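Local coordinates for uncharacterized Thioredoxin-like protein (Aeropyrum pernix, PDB 3HA9) that is of uncharacterised function but has a thioredoxin-like fold with a disulfide and probably acts as an oxidoreductase, perhaps with an antioxidant role, at residues N142-G147 with E156-S161. Sequence-based numbering, arbitrary orientation. Where two conformers were deposited one is given.
Sequences NVLYAG and ESVIKS
Val158 of helix 152-161 spreads its two methyls over the Leu144-Tyr145 step of strand 143-148, and no hydrogen bond crosses between the segments. Its CG1 meets Leu144 CB at 3.6 Å, while CG2 reaches Tyr145 CB at 3.9 Å; Leu144 O faces the mouth of the fork, 4.0 Å from Val158 CG1 and 3.9 Å from CG2. The fork is set by a chi1 of 170°, with CG1 opposite the backbone N and CG2 opposite the carbonyl carbon, which sends one branch to each neighbour. Both strand residues offer their CB rather than the ends of their side chains. Tyr145, with CG anti to its own N (chi1 174°), carries its ring along the strand away from the helix, against Ile134 and Pro150. Leu144, its CG beside the backbone N, turns its outer branches away from Val158 and touches Val162. Leu144 and Tyr145 form a classic beta bulge opposite Ile136 of strand 133-138, on which Val158 rests, consistent with two successive residues both directing their CB toward the helix. With both methyls gone, as in an alanine in place of Val158, the CB atoms of Leu144 and Tyr145 would probably lose their partners and a gap would open between bulge and helix. One turn on, Ser161 OG donates to Val158 O at 2.6 Å, tilted 24° from the carbonyl plane. Elsewhere on the helix, Glu156 makes a salt bridge to Lys65 and a hydrogen bond to Tyr66. The contact joins the C-terminal helix to the bulged edge strand of the central sheet, the closing beta-beta-alpha unit of the thioredoxin fold.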
loop_
_atom_site.group_PDB
_atom_site.type_symbol
_atom_site.label_atom_id
_atom_site.label_comp_id
_atom_site.label_asym_id
_atom_site.label_seq_id
_atom_site.Cartn_x
_atom_site.Cartn_y
_atom_site.Cartn_z
ATOM N N ASN A 142 -7.067 3.671 11.615
ATOM C CA ASN A 142 -7.928 4.686 11.024
ATOM C C ASN A 142 -7.433 5.046 9.632
ATOM O O ASN A 142 -6.235 5.235 9.424
ATOM C CB ASN A 142 -7.954 5.959 11.862
ATOM C CG ASN A 142 -8.558 5.748 13.219
ATOM O OD1 ASN A 142 -9.688 5.274 13.346
ATOM N ND2 ASN A 142 -7.799 6.089 14.258
ATOM N N VAL A 143 -8.353 5.143 8.682
ATOM C CA VAL A 143 -7.975 5.519 7.316
ATOM C C VAL A 143 -8.089 7.021 7.167
ATOM O O VAL A 143 -9.179 7.591 7.300
ATOM C CB VAL A 143 -8.824 4.798 6.246
ATOM C CG1 VAL A 143 -8.419 5.264 4.825
ATOM C CG2 VAL A 143 -8.694 3.278 6.394
ATOM N N LEU A 144 -6.948 7.655 6.888
ATOM C CA LEU A 144 -6.854 9.104 6.779
ATOM C C LEU A 144 -7.086 9.588 5.349
ATOM O O LEU A 144 -7.447 10.750 5.122
ATOM C CB LEU A 144 -5.494 9.561 7.299
ATOM C CG LEU A 144 -5.283 9.809 8.799
ATOM C CD1 LEU A 144 -6.303 9.129 9.728
ATOM C CD2 LEU A 144 -3.815 9.521 9.229
ATOM N N TYR A 145 -6.855 8.692 4.394
ATOM C CA TYR A 145 -7.111 8.928 2.974
ATOM C C TYR A 145 -7.019 7.598 2.224
ATOM O O TYR A 145 -6.163 6.762 2.547
ATOM C CB TYR A 145 -6.075 9.904 2.381
ATOM C CG TYR A 145 -6.213 10.079 0.892
ATOM C CD1 TYR A 145 -7.088 11.024 0.360
ATOM C CD2 TYR A 145 -5.480 9.276 0.006
ATOM C CE1 TYR A 145 -7.224 11.177 -1.020
ATOM C CE2 TYR A 145 -5.615 9.419 -1.356
ATOM C CZ TYR A 145 -6.488 10.365 -1.867
ATOM O OH TYR A 145 -6.606 10.490 -3.235
ATOM N N ALA A 146 -7.887 7.398 1.239
ATOM C CA ALA A 146 -7.660 6.351 0.235
ATOM C C ALA A 146 -8.169 6.851 -1.100
ATOM O O ALA A 146 -9.313 7.291 -1.209
ATOM C CB ALA A 146 -8.347 5.065 0.617
ATOM N N GLY A 147 -7.322 6.794 -2.119
ATOM C CA GLY A 147 -7.733 7.265 -3.425
ATOM C C GLY A 147 -6.668 7.136 -4.483
ATOM O O GLY A 147 -5.490 6.918 -4.182
ATOM N N GLU A 156 0.141 16.128 1.929
ATOM C CA GLU A 156 0.629 17.025 2.979
ATOM C C GLU A 156 -0.455 17.330 4.011
ATOM O O GLU A 156 -0.217 17.216 5.221
ATOM C CB GLU A 156 1.149 18.345 2.386
ATOM C CG GLU A 156 2.586 18.281 1.882
ATOM C CD GLU A 156 3.640 18.515 2.972
ATOM O OE1 GLU A 156 3.348 18.345 4.180
ATOM O OE2 GLU A 156 4.782 18.858 2.612
ATOM N N SER A 157 -1.629 17.722 3.519
ATOM C CA SER A 157 -2.766 18.044 4.381
ATOM C C SER A 157 -3.084 16.883 5.317
ATOM O O SER A 157 -3.315 17.081 6.507
ATOM C CB SER A 157 -3.996 18.407 3.549
ATOM O OG SER A 157 -5.156 18.488 4.364
ATOM N N VAL A 158 -3.086 15.666 4.768
ATOM C CA VAL A 158 -3.369 14.468 5.550
ATOM C C VAL A 158 -2.295 14.231 6.636
ATOM O O VAL A 158 -2.627 14.036 7.808
ATOM C CB VAL A 158 -3.574 13.224 4.620
ATOM C CG1 VAL A 158 -3.621 11.947 5.417
ATOM C CG2 VAL A 158 -4.847 13.383 3.782
ATOM N N ILE A 159 -1.018 14.275 6.251
ATOM C CA ILE A 159 0.099 14.025 7.173
ATOM C C ILE A 159 0.143 15.070 8.297
ATOM O O ILE A 159 0.463 14.748 9.443
ATOM C CB ILE A 159 1.463 13.962 6.412
ATOM C CG1 ILE A 159 1.498 12.728 5.504
ATOM C CG2 ILE A 159 2.645 13.896 7.382
ATOM C CD1 ILE A 159 2.234 12.926 4.183
ATOM N N LYS A 160 -0.199 16.309 7.954
ATOM C CA LYS A 160 -0.161 17.422 8.904
ATOM C C LYS A 160 -1.240 17.273 9.978
ATOM O O LYS A 160 -0.985 17.534 11.156
ATOM C CB LYS A 160 -0.306 18.758 8.173
ATOM N N SER A 161 -2.434 16.838 9.570
ATOM C CA SER A 161 -3.541 16.616 10.509
ATOM C C SER A 161 -3.187 15.567 11.569
ATOM O O SER A 161 -3.692 15.612 12.697
ATOM C CB SER A 161 -4.804 16.203 9.760
ATOM O OG SER A 161 -4.617 14.948 9.132
#